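Local coordinates for protein methanogen homoaconitase small subunit (Methanocaldococcus jannaschii, PDB 2PKP) that forms the small subunit of a homoaconitase that reversibly dehydrates (R)-homocitrate to cis-homoaconitate and hydrates this to homoisocitrate, at residues A81-S86 against I101-N106; I19-Y24 against C37-D42; N94-G99 against E145-G150; E109-D114 against T128-T133. One frame throughout, in Å; residues are numbered along the deposited sequence.

Interactions 1 and 3 are buried, interaction 2 is partly buried and interaction 4 lies at the surface. Interactions 1 and 3 share the unit made of strand 81-84, helix 89-98 and strand 101-104: the first pairs its strands through backbone hydrogen bonds, the second packs its helix on helix 141-148 through aliphatic side chains. They touch where Pro102 meets Ile96, Ala95 and Leu147. Interaction 4 follows interaction 1 closely in the chain and reaches the same sheet, but lysines, carboxylates and an amide carry it. Interaction 2 stands apart, about 20 Å from interaction 1 between centres, and joins two loops by one short backbone bond and light apolar packing.

Interaction 1. Residues A81-S86 against I101-N106; sequences AVIAKS and IPIIAN
Val82 O receives Ile103 N at 2.8 Å, the shortest of four backbone bonds that zip the two strands together. Val82 N in turn gives to Ile101 O, and Ala84 N to Ile103 O at 2.9 Å. The Ile103 carbonyl is also approached by the CA-H of Ile83, at 3.3 Å from Ile83 CA to Ile103 O. The last bond, from Ala105 N to Ala84 O at 3.0 Å, carries the pairing past the strand residues.

On one face of the sheet Ala81, Ile83, Ile101 and Ile103 form an apolar row. Ile103 reaches back along it, setting CD1 3.9 Å from Ala81 CB. Ile83 turns CG2 anti to its backbone N, and this branch meets Ala105 CB at 3.9 Å. Ile118 of strand 115-119 covers Ala81, Ile83 and Ile103, whereas Pro102, on the other face, packs under helix 89-98. Beyond the strands the extended Lys85 lies side by side with Asn106, its NZ in a salt bridge to Asp108. Two parallel neighbours joined through helix 89-98 make this a beta-alpha-beta crossover of the swivel-type domain.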
loop_
_atom_site.group_PDB
_atom_site.type_symbol
_atom_site.label_atom_id
_atom_site.label_comp_id
_atom_site.label_asym_id
_atom_site.label_seq_id
_atom_site.Cartn_x
_atom_site.Cartn_y
_atom_site.Cartn_z
ATOM N N ALA A 81 0.047 3.868 7.899
ATOM C CA ALA A 81 0.480 3.951 9.285
ATOM C C ALA A 81 0.265 5.309 9.931
ATOM O O ALA A 81 0.200 6.340 9.265
ATOM C CB ALA A 81 1.963 3.565 9.390
ATOM N N VAL A 82 0.165 5.284 11.252
ATOM C CA VAL A 82 -0.002 6.491 12.037
ATOM C C VAL A 82 1.081 6.422 13.091
ATOM O O VAL A 82 1.226 5.407 13.772
ATOM C CB VAL A 82 -1.374 6.527 12.744
ATOM C CG1 VAL A 82 -1.473 7.747 13.632
ATOM C CG2 VAL A 82 -2.478 6.533 11.712
ATOM N N ILE A 83 1.857 7.488 13.210
ATOM C CA ILE A 83 2.911 7.532 14.208
ATOM C C ILE A 83 2.461 8.483 15.310
ATOM O O ILE A 83 2.107 9.628 15.033
ATOM C CB ILE A 83 4.233 8.058 13.606
ATOM C CG1 ILE A 83 4.615 7.232 12.375
ATOM C CG2 ILE A 83 5.348 7.979 14.646
ATOM C CD1 ILE A 83 5.829 7.795 11.617
ATOM N N ALA A 84 2.465 8.016 16.552
ATOM C CA ALA A 84 2.057 8.865 17.668
ATOM C C ALA A 84 2.850 8.530 18.929
ATOM O O ALA A 84 3.515 7.491 18.993
ATOM C CB ALA A 84 0.553 8.701 17.934
ATOM N N LYS A 85 2.784 9.418 19.922
ATOM C CA LYS A 85 3.473 9.191 21.188
ATOM C C LYS A 85 2.710 8.113 21.948
ATOM O O LYS A 85 3.301 7.309 22.663
ATOM C CB LYS A 85 3.528 10.473 22.022
ATOM C CG LYS A 85 4.421 11.557 21.448
ATOM C CD LYS A 85 4.517 12.735 22.411
ATOM C CE LYS A 85 5.381 13.848 21.856
ATOM N NZ LYS A 85 5.460 14.995 22.803
ATOM N N SER A 86 1.388 8.115 21.796
ATOM C CA SER A 86 0.534 7.113 22.426
ATOM C C SER A 86 -0.808 7.059 21.698
ATOM O O SER A 86 -1.215 8.025 21.046
ATOM C CB SER A 86 0.330 7.407 23.919
ATOM O OG SER A 86 -0.316 8.647 24.131
ATOM N N ILE A 101 -1.513 0.411 10.574
ATOM C CA ILE A 101 -0.418 0.243 11.529
ATOM C C ILE A 101 -0.158 1.386 12.507
ATOM O O ILE A 101 0.224 2.490 12.118
ATOM C CB ILE A 101 0.906 -0.052 10.789
ATOM C CG1 ILE A 101 0.724 -1.254 9.861
ATOM C CG2 ILE A 101 2.017 -0.339 11.801
ATOM C CD1 ILE A 101 1.850 -1.420 8.847
ATOM N N PRO A 102 -0.353 1.127 13.803
ATOM C CA PRO A 102 -0.122 2.152 14.818
ATOM C C PRO A 102 1.333 2.020 15.265
ATOM O O PRO A 102 1.754 0.959 15.736
ATOM C CB PRO A 102 -1.090 1.775 15.939
ATOM C CG PRO A 102 -1.885 0.574 15.397
ATOM C CD PRO A 102 -0.961 -0.062 14.411
ATOM N N ILE A 103 2.097 3.092 15.109
ATOM C CA ILE A 103 3.500 3.094 15.492
ATOM C C ILE A 103 3.737 4.105 16.617
ATOM O O ILE A 103 3.279 5.242 16.536
ATOM C CB ILE A 103 4.370 3.440 14.272
ATOM C CG1 ILE A 103 4.258 2.308 13.246
ATOM C CG2 ILE A 103 5.814 3.675 14.694
ATOM C CD1 ILE A 103 4.794 2.657 11.900
ATOM N N ILE A 104 4.433 3.677 17.667
ATOM C CA ILE A 104 4.736 4.553 18.802
ATOM C C ILE A 104 6.151 5.114 18.690
ATOM O O ILE A 104 7.094 4.374 18.428
ATOM C CB ILE A 104 4.604 3.788 20.141
ATOM C CG1 ILE A 104 3.143 3.382 20.351
ATOM C CG2 ILE A 104 5.096 4.661 21.314
ATOM C CD1 ILE A 104 2.909 2.565 21.613
ATOM N N ALA A 105 6.289 6.425 18.874
ATOM C CA ALA A 105 7.591 7.090 18.799
ATOM C C ALA A 105 7.507 8.498 19.376
ATOM O O ALA A 105 6.410 9.023 19.600
ATOM C CB ALA A 105 8.062 7.165 17.343
ATOM N N ASN A 106 8.663 9.114 19.618
ATOM C CA ASN A 106 8.668 10.476 20.130
ATOM C C ASN A 106 8.456 11.383 18.924
ATOM O O ASN A 106 9.414 11.784 18.256
ATOM C CB ASN A 106 9.995 10.820 20.813
ATOM C CG ASN A 106 10.016 12.248 21.338
ATOM O OD1 ASN A 106 9.003 12.959 21.289
ATOM N ND2 ASN A 106 11.166 12.677 21.840
#

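Interaction 2. Residues I19-Y24 against C37-D42; sequences IIPGPY and CMAGID
The approach to the YLRT motif, whose arginine Arg26 is critical for substrate specificity, runs through Ile19 and Pro21, and both lean on the loop around Met38 and Gly40. The polar link is a short bond from Met38 N to Ile19 O, 2.6 Å, at the end of helix 16-19. The N-H...O angle is 149°, and the donor is tilted from the carbonyl plane. The CA-H of Cys37 comes to the same oxygen, with Cys37 CA 3.4 Å from Ile19 O. Met38 has a positive phi, and its own carbonyl is gripped twice, by Asp42 N and Ile41 N, which holds the following turn.

The side chains of Ile19 and Met38 lie alongside each other and point the same way. The bend at chi2 (-52°) folds the Met38 chain so that SD sits 4.0 Å from Ile19 CG1. Phe61 and Ala70 cover Ile19, while Phe10 and Phe45 cover Met38. Further along, the ring of Pro21 rests on the backbone of Gly40, its CG 3.8 Å from Gly40 N, with Ala39 CB lying 4.4 Å from Pro21 CD. The same CG touches the edge of the Tyr24 ring, in its plane, and that ring stacks with His36.

The side chain of Ile19 is about 10 Å from the zinc ion held by Asp13 and Cys63, and the side chains of Pro21 and Arg26 are about 11 Å apart. The contact joins the loop that follows helix 16-19 and leads into the YLRT motif to the loop after helix 30-34, a place consistent with the edge of the substrate-specificity region of this LeuD-family subunit.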
loop_
_atom_site.group_PDB
_atom_site.type_symbol
_atom_site.label_atom_id
_atom_site.label_comp_id
_atom_site.label_asym_id
_atom_site.label_seq_id
_atom_site.Cartn_x
_atom_site.Cartn_y
_atom_site.Cartn_z
ATOM N N ILE A 19 -10.988 13.311 13.805
ATOM C CA ILE A 19 -10.600 12.412 12.726
ATOM C C ILE A 19 -11.714 12.250 11.693
ATOM O O ILE A 19 -11.466 12.284 10.486
ATOM C CB ILE A 19 -10.204 11.023 13.294
ATOM C CG1 ILE A 19 -8.950 11.164 14.161
ATOM C CG2 ILE A 19 -9.969 10.027 12.162
ATOM C CD1 ILE A 19 -8.580 9.904 14.913
ATOM N N ILE A 20 -12.938 12.070 12.170
ATOM C CA ILE A 20 -14.091 11.911 11.289
ATOM C C ILE A 20 -15.341 12.388 12.030
ATOM O O ILE A 20 -15.994 11.624 12.735
ATOM C CB ILE A 20 -14.257 10.429 10.837
ATOM C CG1 ILE A 20 -15.472 10.288 9.915
ATOM C CG2 ILE A 20 -14.384 9.514 12.041
ATOM C CD1 ILE A 20 -15.318 10.980 8.580
ATOM N N PRO A 21 -15.675 13.678 11.887
ATOM C CA PRO A 21 -16.840 14.295 12.529
ATOM C C PRO A 21 -18.100 13.434 12.507
ATOM O O PRO A 21 -18.441 12.835 11.488
ATOM C CB PRO A 21 -17.002 15.590 11.752
ATOM C CG PRO A 21 -15.573 15.971 11.500
ATOM C CD PRO A 21 -14.964 14.660 11.049
ATOM N N GLY A 22 -18.784 13.385 13.648
ATOM C CA GLY A 22 -19.997 12.597 13.781
ATOM C C GLY A 22 -21.019 12.681 12.657
ATOM O O GLY A 22 -21.558 11.653 12.249
ATOM N N PRO A 23 -21.310 13.879 12.128
ATOM C CA PRO A 23 -22.293 13.999 11.047
ATOM C C PRO A 23 -22.035 13.154 9.803
ATOM O O PRO A 23 -22.980 12.731 9.132
ATOM C CB PRO A 23 -22.295 15.499 10.746
ATOM C CG PRO A 23 -20.910 15.925 11.124
ATOM C CD PRO A 23 -20.708 15.189 12.425
ATOM N N TYR A 24 -20.767 12.901 9.492
ATOM C CA TYR A 24 -20.432 12.111 8.312
ATOM C C TYR A 24 -20.640 10.618 8.528
ATOM O O TYR A 24 -20.644 9.843 7.574
ATOM C CB TYR A 24 -18.984 12.358 7.898
ATOM C CG TYR A 24 -18.657 13.806 7.622
ATOM C CD1 TYR A 24 -17.831 14.528 8.480
ATOM C CD2 TYR A 24 -19.164 14.453 6.495
ATOM C CE1 TYR A 24 -17.512 15.858 8.226
ATOM C CE2 TYR A 24 -18.854 15.787 6.230
ATOM C CZ TYR A 24 -18.026 16.482 7.100
ATOM O OH TYR A 24 -17.703 17.794 6.844
ATOM N N CYS A 37 -11.428 12.838 6.271
ATOM C CA CYS A 37 -10.455 12.439 7.271
ATOM C C CYS A 37 -9.770 13.669 7.861
ATOM O O CYS A 37 -9.314 14.545 7.126
ATOM C CB CYS A 37 -9.411 11.510 6.643
ATOM S SG CYS A 37 -8.243 10.819 7.836
ATOM N N MET A 38 -9.707 13.725 9.188
ATOM C CA MET A 38 -9.082 14.842 9.908
ATOM C C MET A 38 -9.796 16.181 9.698
ATOM O O MET A 38 -9.287 17.226 10.110
ATOM C CB MET A 38 -7.614 15.009 9.495
ATOM C CG MET A 38 -6.790 13.739 9.537
ATOM S SD MET A 38 -6.930 12.899 11.116
ATOM C CE MET A 38 -6.026 14.002 12.171
ATOM N N ALA A 39 -10.966 16.154 9.064
ATOM C CA ALA A 39 -11.716 17.382 8.799
ATOM C C ALA A 39 -12.081 18.116 10.081
ATOM O O ALA A 39 -12.374 19.310 10.052
ATOM C CB ALA A 39 -12.980 17.067 8.005
ATOM N N GLY A 40 -12.052 17.397 11.200
ATOM C CA GLY A 40 -12.381 17.991 12.482
ATOM C C GLY A 40 -11.395 19.044 12.953
ATOM O O GLY A 40 -11.765 19.940 13.708
ATOM N N ILE A 41 -10.140 18.940 12.524
ATOM C CA ILE A 41 -9.136 19.917 12.925
ATOM C C ILE A 41 -8.413 20.558 11.747
ATOM O O ILE A 41 -7.853 21.646 11.876
ATOM C CB ILE A 41 -8.098 19.301 13.895
ATOM C CG1 ILE A 41 -7.597 17.963 13.361
ATOM C CG2 ILE A 41 -8.721 19.121 15.272
ATOM C CD1 ILE A 41 -6.585 17.298 14.277
ATOM N N ASP A 42 -8.424 19.892 10.596
ATOM C CA ASP A 42 -7.786 20.443 9.406
ATOM C C ASP A 42 -8.617 20.164 8.161
ATOM O O ASP A 42 -8.525 19.097 7.565
ATOM C CB ASP A 42 -6.379 19.874 9.231
ATOM C CG ASP A 42 -5.673 20.450 8.019
ATOM O OD1 ASP A 42 -6.135 21.493 7.501
ATOM O OD2 ASP A 42 -4.656 19.867 7.589
#

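Interaction 3. Residues N94-G99 against E145-G150; sequences NAINVG and EILAAG
Two helices finish side by side here, and each is closed by a glycine with positive phi in a Schellman motif: Gly99 (phi 87°) after helix 89-98 and Gly150 (phi 89°) after helix 141-148. The two glycines bring the backbones together, with 4.4 Å between Gly99 CA and Gly150 CA. Gly150 O lies 3.6 Å from Gly99 CA, on the side where a beta carbon at Gly99 would clash with it. No hydrogen bond crosses between the segments, and the side-chain contact is mainly aliphatic.

Ile96 is the residue that both Ile146 and Leu147 work against, each crossing it at about a right angle. Its CG2 meets Ile146 CG2 at 3.8 Å, while Ile146 CG2 also lies 3.5 Å from Ile96 O, a carbonyl already bonded to Gly99 N. Helix 89-98 is the crossover helix of the beta-alpha-beta unit of strands 81-84 and 101-104, and this face of it is what the later helix covers.

Leu147 CG stands anti to the carbonyl carbon (chi1 -77°), which brings it up to Ile96. CD2 settles 3.6 Å from Ile96 CA, and CD1 presses on Ile96 CD1 at 3.5 Å, tighter than usual for two carbons. An alanine in place of Leu147 would probably open a gap over Ile96 CD1 and CA, leaving Pro102 and Pro139 to cover that side chain. Pro139 touches both residues, and Pro102 of strand 101-104 backs Ile96. Asn97 OD1 approaches CG2 and CD1 of Ile146, Ile146 packs on Tyr155 of helix 152-164, and the Asn97 backbone bonds to Leu152.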
loop_
_atom_site.group_PDB
_atom_site.type_symbol
_atom_site.label_atom_id
_atom_site.label_comp_id
_atom_site.label_asym_id
_atom_site.label_seq_id
_atom_site.Cartn_x
_atom_site.Cartn_y
_atom_site.Cartn_z
ATOM N N ASN A 94 -8.953 -1.079 16.869
ATOM C CA ASN A 94 -9.641 -0.934 15.589
ATOM C C ASN A 94 -8.647 -0.816 14.445
ATOM O O ASN A 94 -8.845 -1.397 13.376
ATOM C CB ASN A 94 -10.559 0.294 15.598
ATOM C CG ASN A 94 -11.758 0.119 16.516
ATOM O OD1 ASN A 94 -12.144 -1.005 16.843
ATOM N ND2 ASN A 94 -12.361 1.231 16.925
ATOM N N ALA A 95 -7.574 -0.066 14.672
ATOM C CA ALA A 95 -6.557 0.117 13.646
ATOM C C ALA A 95 -5.981 -1.239 13.244
ATOM O O ALA A 95 -5.903 -1.565 12.060
ATOM C CB ALA A 95 -5.449 1.027 14.160
ATOM N N ILE A 96 -5.577 -2.022 14.239
ATOM C CA ILE A 96 -5.021 -3.351 13.994
ATOM C C ILE A 96 -5.993 -4.186 13.159
ATOM O O ILE A 96 -5.611 -4.811 12.169
ATOM C CB ILE A 96 -4.770 -4.115 15.318
ATOM C CG1 ILE A 96 -3.736 -3.379 16.176
ATOM C CG2 ILE A 96 -4.313 -5.541 15.017
ATOM C CD1 ILE A 96 -2.358 -3.301 15.558
ATOM N N ASN A 97 -7.258 -4.181 13.560
ATOM C CA ASN A 97 -8.268 -4.967 12.867
ATOM C C ASN A 97 -8.598 -4.589 11.425
ATOM O O ASN A 97 -9.176 -5.403 10.708
ATOM C CB ASN A 97 -9.540 -5.031 13.713
ATOM C CG ASN A 97 -9.338 -5.835 14.991
ATOM O OD1 ASN A 97 -8.546 -6.782 15.020
ATOM N ND2 ASN A 97 -10.059 -5.475 16.042
ATOM N N VAL A 98 -8.243 -3.378 10.992
ATOM C CA VAL A 98 -8.491 -2.983 9.602
ATOM C C VAL A 98 -7.187 -2.931 8.819
ATOM O O VAL A 98 -7.175 -2.572 7.644
ATOM C CB VAL A 98 -9.175 -1.594 9.468
ATOM C CG1 VAL A 98 -10.550 -1.616 10.134
ATOM C CG2 VAL A 98 -8.287 -0.510 10.056
ATOM N N GLY A 99 -6.084 -3.283 9.471
ATOM C CA GLY A 99 -4.798 -3.267 8.790
ATOM C C GLY A 99 -4.058 -1.936 8.817
ATOM O O GLY A 99 -3.123 -1.727 8.044
ATOM N N GLU A 145 0.421 -10.243 13.809
ATOM C CA GLU A 145 -0.071 -11.250 12.864
ATOM C C GLU A 145 -1.307 -10.745 12.120
ATOM O O GLU A 145 -1.401 -10.864 10.895
ATOM C CB GLU A 145 -0.410 -12.554 13.594
ATOM C CG GLU A 145 0.772 -13.200 14.299
ATOM C CD GLU A 145 0.426 -14.542 14.923
ATOM O OE1 GLU A 145 -0.525 -14.601 15.735
ATOM O OE2 GLU A 145 1.110 -15.537 14.602
ATOM N N ILE A 146 -2.252 -10.180 12.865
ATOM C CA ILE A 146 -3.467 -9.645 12.267
ATOM C C ILE A 146 -3.087 -8.563 11.258
ATOM O O ILE A 146 -3.606 -8.538 10.137
ATOM C CB ILE A 146 -4.402 -9.060 13.348
ATOM C CG1 ILE A 146 -4.917 -10.197 14.239
ATOM C CG2 ILE A 146 -5.559 -8.309 12.694
ATOM C CD1 ILE A 146 -5.717 -9.746 15.446
ATOM N N LEU A 147 -2.168 -7.683 11.649
ATOM C CA LEU A 147 -1.712 -6.620 10.760
ATOM C C LEU A 147 -1.082 -7.209 9.507
ATOM O O LEU A 147 -1.369 -6.773 8.391
ATOM C CB LEU A 147 -0.679 -5.726 11.454
ATOM C CG LEU A 147 -1.184 -4.701 12.472
ATOM C CD1 LEU A 147 0.004 -3.962 13.072
ATOM C CD2 LEU A 147 -2.138 -3.722 11.793
ATOM N N ALA A 148 -0.211 -8.194 9.700
ATOM C CA ALA A 148 0.466 -8.846 8.587
ATOM C C ALA A 148 -0.546 -9.391 7.580
ATOM O O ALA A 148 -0.309 -9.371 6.372
ATOM C CB ALA A 148 1.354 -9.975 9.104
ATOM N N ALA A 149 -1.678 -9.874 8.077
ATOM C CA ALA A 149 -2.707 -10.415 7.203
ATOM C C ALA A 149 -3.539 -9.294 6.591
ATOM O O ALA A 149 -4.356 -9.536 5.702
ATOM C CB ALA A 149 -3.606 -11.381 7.978
ATOM N N GLY A 150 -3.336 -8.071 7.073
ATOM C CA GLY A 150 -4.075 -6.934 6.549
ATOM C C GLY A 150 -5.393 -6.644 7.247
ATOM O O GLY A 150 -6.225 -5.890 6.735
#

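Interaction 4. Residues E109-D114 against T128-T133; sequences EIKDGD and TNKNKT
Bends at chi2 and chi4 (-64° and -62°) curl Lys130 round to Asp114, while Asn129 holds CG between its backbone N and carbonyl carbon, the crowded position. Both side chains converge on one oxygen. Lys130 NZ reaches Asp114 OD1 at 2.7 Å through the syn lone pair, in a salt bridge. Asn129 ND2 comes to the same atom at 2.7 Å from above the carboxylate plane, nearly within its own amide plane. The other oxygen is also used: Lys111 N gives to Asp114 OD2 at 2.7 Å, from the opposite face of the carboxylate. It braces the type II turn from Lys111 to Asp114, which Asp114 N closes on Lys111 O, with Gly113 at its third position. Asn129 OD1 accepts from Ile115 N, which helps fix the amide's rotation. An alanine at Asp114 would probably leave Lys130 without its counter-charge here and Asn129 ND2 and Lys111 N without this acceptor.

Lys132 makes a separate pair. It runs extended beyond CG, crosses Glu109 obliquely, and sets NZ 2.7 Å from Glu109 OE1, nearly in line with the C-O bond. The same NZ makes a weak bond to Glu109 O, at 3.1 Å.

Together the pairs tie the loop entering strand 115-119 to the turn between strands 124-127 and 132-135 and the start of the latter strand, a surface charge cluster at one end of a beta meander.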
loop_
_atom_site.group_PDB
_atom_site.type_symbol
_atom_site.label_atom_id
_atom_site.label_comp_id
_atom_site.label_asym_id
_atom_site.label_seq_id
_atom_site.Cartn_x
_atom_site.Cartn_y
_atom_site.Cartn_z
ATOM N N GLU A 109 10.137 14.714 17.423
ATOM C CA GLU A 109 11.265 14.650 16.499
ATOM C C GLU A 109 10.834 14.815 15.050
ATOM O O GLU A 109 11.674 14.946 14.160
ATOM C CB GLU A 109 11.997 13.307 16.638
ATOM C CG GLU A 109 12.599 13.029 18.012
ATOM C CD GLU A 109 13.792 13.921 18.348
ATOM O OE1 GLU A 109 14.274 14.649 17.460
ATOM O OE2 GLU A 109 14.259 13.881 19.506
ATOM N N ILE A 110 9.528 14.800 14.814
ATOM C CA ILE A 110 8.997 14.921 13.462
ATOM C C ILE A 110 8.196 16.203 13.256
ATOM O O ILE A 110 7.359 16.565 14.086
ATOM C CB ILE A 110 8.099 13.712 13.123
ATOM C CG1 ILE A 110 8.873 12.408 13.363
ATOM C CG2 ILE A 110 7.627 13.807 11.678
ATOM C CD1 ILE A 110 8.012 11.149 13.276
ATOM N N LYS A 111 8.457 16.876 12.139
ATOM C CA LYS A 111 7.772 18.119 11.812
ATOM C C LYS A 111 6.845 17.902 10.635
ATOM O O LYS A 111 7.060 16.998 9.829
ATOM C CB LYS A 111 8.783 19.214 11.463
ATOM C CG LYS A 111 9.705 19.597 12.605
ATOM C CD LYS A 111 8.918 20.201 13.756
ATOM C CE LYS A 111 9.844 20.695 14.865
ATOM N NZ LYS A 111 9.091 21.409 15.945
ATOM N N ASP A 112 5.818 18.739 10.534
ATOM C CA ASP A 112 4.864 18.632 9.443
ATOM C C ASP A 112 5.624 18.783 8.135
ATOM O O ASP A 112 6.516 19.624 8.029
ATOM C CB ASP A 112 3.799 19.724 9.551
ATOM C CG ASP A 112 2.689 19.547 8.542
ATOM O OD1 ASP A 112 2.015 18.497 8.580
ATOM O OD2 ASP A 112 2.492 20.454 7.705
ATOM N N GLY A 113 5.286 17.953 7.152
ATOM C CA GLY A 113 5.957 18.026 5.867
ATOM C C GLY A 113 7.253 17.237 5.762
ATOM O O GLY A 113 7.834 17.154 4.677
ATOM N N ASP A 114 7.730 16.670 6.866
ATOM C CA ASP A 114 8.963 15.879 6.799
ATOM C C ASP A 114 8.691 14.636 5.968
ATOM O O ASP A 114 7.550 14.182 5.872
ATOM C CB ASP A 114 9.432 15.416 8.189
ATOM C CG ASP A 114 10.166 16.504 8.970
ATOM O OD1 ASP A 114 10.682 17.457 8.351
ATOM O OD2 ASP A 114 10.241 16.388 10.208
ATOM N N THR A 128 14.323 11.441 6.567
ATOM C CA THR A 128 15.251 11.716 5.482
ATOM C C THR A 128 15.688 13.156 5.265
ATOM O O THR A 128 16.871 13.406 5.073
ATOM C CB THR A 128 14.709 11.151 4.148
ATOM O OG1 THR A 128 13.533 11.871 3.761
ATOM C CG2 THR A 128 14.360 9.669 4.309
ATOM N N ASN A 129 14.756 14.103 5.295
ATOM C CA ASN A 129 15.122 15.500 5.079
ATOM C C ASN A 129 15.779 16.168 6.295
ATOM O O ASN A 129 16.197 17.328 6.225
ATOM C CB ASN A 129 13.889 16.303 4.644
ATOM C CG ASN A 129 12.756 16.229 5.661
ATOM O OD1 ASN A 129 12.277 15.144 5.995
ATOM N ND2 ASN A 129 12.330 17.386 6.159
ATOM N N LYS A 130 15.888 15.444 7.407
ATOM C CA LYS A 130 16.496 16.016 8.608
ATOM C C LYS A 130 17.758 15.269 9.053
ATOM O O LYS A 130 18.306 15.539 10.121
ATOM C CB LYS A 130 15.478 16.031 9.755
ATOM C CG LYS A 130 14.292 16.976 9.558
ATOM C CD LYS A 130 14.743 18.433 9.495
ATOM C CE LYS A 130 13.649 19.398 9.973
ATOM N NZ LYS A 130 12.411 19.369 9.148
ATOM N N ASN A 131 18.214 14.331 8.231
ATOM C CA ASN A 131 19.402 13.549 8.545
ATOM C C ASN A 131 19.407 12.965 9.953
ATOM O O ASN A 131 20.370 13.121 10.704
ATOM C CB ASN A 131 20.668 14.383 8.335
ATOM C CG ASN A 131 20.953 14.631 6.877
ATOM O OD1 ASN A 131 20.811 13.729 6.048
ATOM N ND2 ASN A 131 21.364 15.849 6.550
ATOM N N LYS A 132 18.318 12.301 10.312
ATOM C CA LYS A 132 18.235 11.667 11.610
ATOM C C LYS A 132 17.257 10.501 11.587
ATOM O O LYS A 132 16.348 10.442 10.756
ATOM C CB LYS A 132 17.844 12.672 12.696
ATOM C CG LYS A 132 16.493 13.340 12.539
ATOM C CD LYS A 132 16.211 14.187 13.784
ATOM C CE LYS A 132 14.869 14.880 13.723
ATOM N NZ LYS A 132 14.631 15.656 14.973
ATOM N N THR A 133 17.472 9.569 12.502
ATOM C CA THR A 133 16.645 8.385 12.619
ATOM C C THR A 133 16.258 8.234 14.080
ATOM O O THR A 133 17.085 8.451 14.965
ATOM C CB THR A 133 17.435 7.150 12.171
ATOM O OG1 THR A 133 17.886 7.354 10.829
ATOM C CG2 THR A 133 16.571 5.887 12.233
#